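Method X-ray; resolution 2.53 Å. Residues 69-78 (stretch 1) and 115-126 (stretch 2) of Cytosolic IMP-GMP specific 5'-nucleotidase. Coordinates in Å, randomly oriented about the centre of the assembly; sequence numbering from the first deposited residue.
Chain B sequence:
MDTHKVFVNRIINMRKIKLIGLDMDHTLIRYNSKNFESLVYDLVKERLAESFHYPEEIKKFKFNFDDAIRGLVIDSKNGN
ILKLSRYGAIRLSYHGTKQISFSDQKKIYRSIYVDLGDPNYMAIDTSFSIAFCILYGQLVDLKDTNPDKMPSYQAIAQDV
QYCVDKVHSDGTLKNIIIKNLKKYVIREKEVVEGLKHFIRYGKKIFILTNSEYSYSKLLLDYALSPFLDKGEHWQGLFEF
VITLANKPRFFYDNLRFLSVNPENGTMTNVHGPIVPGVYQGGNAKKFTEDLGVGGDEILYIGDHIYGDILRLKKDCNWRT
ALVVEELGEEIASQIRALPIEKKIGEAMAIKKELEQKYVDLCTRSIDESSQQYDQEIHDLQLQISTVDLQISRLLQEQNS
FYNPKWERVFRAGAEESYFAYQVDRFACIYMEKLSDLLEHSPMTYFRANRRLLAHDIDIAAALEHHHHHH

Stretch 1 69-78: IRGLVIDSKN
Stretch 2 115-126: DLGDPNYMAIDT

A single backbone carbonyl can anchor the end of a strand pair, and in this 5'-nucleotidase the anchor is unusually tight: Ser76 OG donates to Asn120 O at only 2.5 Å, a very short hydrogen bond. The same oxygen also accepts from the backbone, Ser76 N to Asn120 O being 3.2 Å with an angle of 141° at the hydrogen. The p rotamer of Ser76 (chi1 51°) brings its hydroxyl to this acceptor, and a helical backbone (phi/psi -60/-36) turns the chain out of the strand that precedes it.

The general principle is that a short antiparallel ladder is often flanked by polar contacts. Here Ile74 pairs with Met122 (CA to CA 4.9 Å) in a hydrogen-bonded bridge, Ile74 N to Met122 O measuring 2.9 Å and Met122 N to Ile74 O 2.7 Å, both nearly linear. Next comes the non-hydrogen-bonded pair Asp75 and Tyr121, 4.7 Å between CA atoms, and Tyr121 CA adds a CA-H...O contact of 3.3 Å to Ile74 O. Residues 73-75 and 121-122 are extended.

Ile74 and Met122 send their side chains to one face, with CB to CB 4.1 Å; both take chi1 m and chi2 t, and Met122 chi3 is 93°. On the face of Asp75 and Tyr121, the m rotamer of Tyr121 (chi2 100°) places CE2 3.7 Å from Asp75 CG. Buried Asp75, chi1 t, also steadies its own loop, its OD2 accepting from Asn78 N at 3.2 Å. Val73, chi1 t, is a compact branched filler: its CG1 lies 4.1 Å from Tyr121 CB and 4.3 Å from Leu116 CD1, while CG2 meets Ala123 CB at 4.0 Å.

At the far end, buried Arg70 is fully extended, chi1 to chi3 all t, and its guanidinium meets Asp125 edge-on in a two-pronged salt bridge: NH2 to OD1 2.8 Å and NE to OD2 3.1 Å. Asp125, also chi1 t, offers both oxygens, pairing opposite charges where both residues are buried. Arg70 sits within a type II turn from Ile69 to Leu72, with Gly71 at phi/psi 96/-8, where a CB would jam against the preceding carbonyl.

Two type I turns, Asp115 to Asp118 and Asp118 to Tyr121, lead into the second strand. Asp118 OD2 accepts from Asn120 N at 2.8 Å, bracing the turn that presents Asn120 O to Ser76. Altogether the contact buries 544 Å².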

# COMPACT_ATOMS: atom_id res chain seq x y z
N ILE B 69 19.30 10.10 23.35
CA ILE B 69 19.45 11.36 22.65
C ILE B 69 18.30 11.52 21.66
O ILE B 69 17.59 10.56 21.37
CB ILE B 69 20.83 11.39 21.97
CG1 ILE B 69 21.54 12.65 22.40
CG2 ILE B 69 20.73 11.24 20.45
CD1 ILE B 69 22.90 12.80 21.78
N ARG B 70 18.09 12.74 21.15
CA ARG B 70 17.00 12.95 20.20
C ARG B 70 17.31 12.35 18.83
O ARG B 70 18.46 12.26 18.44
CB ARG B 70 16.72 14.45 20.06
CG ARG B 70 15.56 14.79 19.10
CD ARG B 70 15.30 16.28 19.08
NE ARG B 70 14.15 16.64 18.28
CZ ARG B 70 13.65 17.87 18.20
NH1 ARG B 70 14.21 18.86 18.88
NH2 ARG B 70 12.60 18.12 17.43
N GLY B 71 16.26 11.92 18.13
CA GLY B 71 16.43 11.36 16.79
C GLY B 71 16.52 9.85 16.67
O GLY B 71 16.50 9.32 15.56
N LEU B 72 16.61 9.14 17.79
CA LEU B 72 16.73 7.69 17.76
C LEU B 72 15.48 6.99 17.23
O LEU B 72 14.38 7.54 17.25
CB LEU B 72 17.06 7.15 19.15
CG LEU B 72 18.31 7.77 19.79
CD1 LEU B 72 18.66 7.00 21.07
CD2 LEU B 72 19.48 7.74 18.79
N VAL B 73 15.68 5.77 16.74
CA VAL B 73 14.59 4.96 16.19
C VAL B 73 14.38 3.68 17.00
O VAL B 73 15.33 2.99 17.36
CB VAL B 73 14.88 4.55 14.73
CG1 VAL B 73 13.79 3.61 14.23
CG2 VAL B 73 15.00 5.78 13.84
N ILE B 74 13.12 3.35 17.26
CA ILE B 74 12.82 2.14 18.01
C ILE B 74 12.39 0.97 17.14
O ILE B 74 11.44 1.06 16.35
CB ILE B 74 11.75 2.39 19.08
CG1 ILE B 74 12.33 3.28 20.19
CG2 ILE B 74 11.26 1.07 19.65
CD1 ILE B 74 11.41 3.47 21.39
N ASP B 75 13.12 -0.14 17.26
CA ASP B 75 12.82 -1.36 16.53
C ASP B 75 12.02 -2.21 17.52
O ASP B 75 12.59 -2.98 18.28
CB ASP B 75 14.13 -2.07 16.14
CG ASP B 75 13.91 -3.41 15.45
OD1 ASP B 75 14.89 -3.95 14.89
OD2 ASP B 75 12.76 -3.92 15.47
N SER B 76 10.70 -2.02 17.51
CA SER B 76 9.82 -2.72 18.43
C SER B 76 9.89 -4.23 18.28
O SER B 76 9.81 -4.97 19.25
CB SER B 76 8.37 -2.23 18.25
OG SER B 76 7.98 -2.27 16.89
N LYS B 77 10.07 -4.67 17.04
CA LYS B 77 10.15 -6.09 16.75
C LYS B 77 11.21 -6.77 17.63
O LYS B 77 10.91 -7.74 18.32
CB LYS B 77 10.49 -6.28 15.27
CG LYS B 77 10.73 -7.73 14.81
CD LYS B 77 11.47 -7.71 13.48
CE LYS B 77 11.81 -9.10 12.95
NZ LYS B 77 12.83 -9.01 11.86
N ASN B 78 12.43 -6.25 17.62
CA ASN B 78 13.50 -6.87 18.39
C ASN B 78 13.93 -6.14 19.67
O ASN B 78 15.00 -6.42 20.21
CB ASN B 78 14.72 -7.05 17.50
CG ASN B 78 14.35 -7.61 16.14
OD1 ASN B 78 13.65 -8.61 16.05
ND2 ASN B 78 14.82 -6.96 15.08
N ASP B 115 14.34 -0.34 6.63
CA ASP B 115 13.23 0.29 5.94
C ASP B 115 12.27 0.91 6.94
O ASP B 115 11.51 0.20 7.59
CB ASP B 115 12.48 -0.75 5.11
CG ASP B 115 11.59 -0.13 4.05
OD1 ASP B 115 11.01 0.95 4.30
OD2 ASP B 115 11.46 -0.73 2.97
N LEU B 116 12.30 2.24 7.05
CA LEU B 116 11.43 2.94 7.99
C LEU B 116 9.98 2.76 7.57
O LEU B 116 9.07 2.94 8.36
CB LEU B 116 11.76 4.44 8.06
CG LEU B 116 13.11 4.91 8.66
CD1 LEU B 116 13.27 4.37 10.06
CD2 LEU B 116 14.26 4.43 7.77
N GLY B 117 9.79 2.40 6.30
CA GLY B 117 8.45 2.18 5.79
C GLY B 117 7.80 1.03 6.56
O GLY B 117 6.58 1.04 6.78
N ASP B 118 8.61 0.06 6.94
CA ASP B 118 8.14 -1.09 7.71
C ASP B 118 7.56 -0.58 9.04
O ASP B 118 8.23 0.12 9.79
CB ASP B 118 9.32 -2.04 7.95
CG ASP B 118 8.98 -3.19 8.89
OD1 ASP B 118 9.84 -4.09 9.09
OD2 ASP B 118 7.85 -3.20 9.43
N PRO B 119 6.30 -0.92 9.35
CA PRO B 119 5.64 -0.49 10.58
C PRO B 119 6.30 -0.94 11.88
O PRO B 119 5.96 -0.43 12.96
CB PRO B 119 4.23 -1.04 10.43
CG PRO B 119 4.46 -2.29 9.64
CD PRO B 119 5.42 -1.81 8.57
N ASN B 120 7.23 -1.89 11.80
CA ASN B 120 7.92 -2.38 12.99
C ASN B 120 8.78 -1.31 13.65
O ASN B 120 9.01 -1.33 14.85
CB ASN B 120 8.81 -3.59 12.65
CG ASN B 120 8.04 -4.90 12.66
OD1 ASN B 120 7.34 -5.22 13.62
ND2 ASN B 120 8.19 -5.69 11.59
N TYR B 121 9.25 -0.36 12.85
CA TYR B 121 10.08 0.71 13.37
C TYR B 121 9.25 1.91 13.77
O TYR B 121 8.34 2.31 13.05
CB TYR B 121 11.12 1.13 12.32
CG TYR B 121 12.06 0.04 11.91
CD1 TYR B 121 11.86 -0.67 10.72
CD2 TYR B 121 13.14 -0.31 12.72
CE1 TYR B 121 12.73 -1.69 10.34
CE2 TYR B 121 14.01 -1.33 12.35
CZ TYR B 121 13.79 -2.02 11.17
OH TYR B 121 14.65 -3.03 10.81
N MET B 122 9.57 2.48 14.93
CA MET B 122 8.88 3.66 15.43
C MET B 122 9.89 4.79 15.32
O MET B 122 10.90 4.80 16.02
CB MET B 122 8.45 3.44 16.88
CG MET B 122 7.43 2.33 17.03
SD MET B 122 6.96 1.95 18.74
CE MET B 122 5.50 2.99 18.94
N ALA B 123 9.62 5.74 14.43
CA ALA B 123 10.53 6.86 14.22
C ALA B 123 9.87 8.23 14.29
O ALA B 123 10.18 9.13 13.50
CB ALA B 123 11.23 6.71 12.87
N ILE B 124 8.98 8.41 15.25
CA ILE B 124 8.30 9.69 15.41
C ILE B 124 9.02 10.65 16.35
O ILE B 124 9.31 10.32 17.51
CB ILE B 124 6.84 9.50 15.89
CG1 ILE B 124 6.67 8.14 16.58
CG2 ILE B 124 5.90 9.65 14.71
CD1 ILE B 124 7.66 7.85 17.72
N ASP B 125 9.29 11.84 15.84
CA ASP B 125 9.95 12.89 16.60
C ASP B 125 8.91 13.58 17.47
O ASP B 125 8.05 14.31 16.97
CB ASP B 125 10.57 13.91 15.64
CG ASP B 125 11.35 14.97 16.36
OD1 ASP B 125 11.32 16.14 15.92
OD2 ASP B 125 12.01 14.63 17.35
N THR B 126 8.98 13.35 18.78
CA THR B 126 8.05 13.98 19.70
C THR B 126 8.78 14.57 20.90
O THR B 126 9.98 14.38 21.06
CB THR B 126 7.00 12.98 20.23
OG1 THR B 126 7.64 12.02 21.07
CG2 THR B 126 6.33 12.25 19.07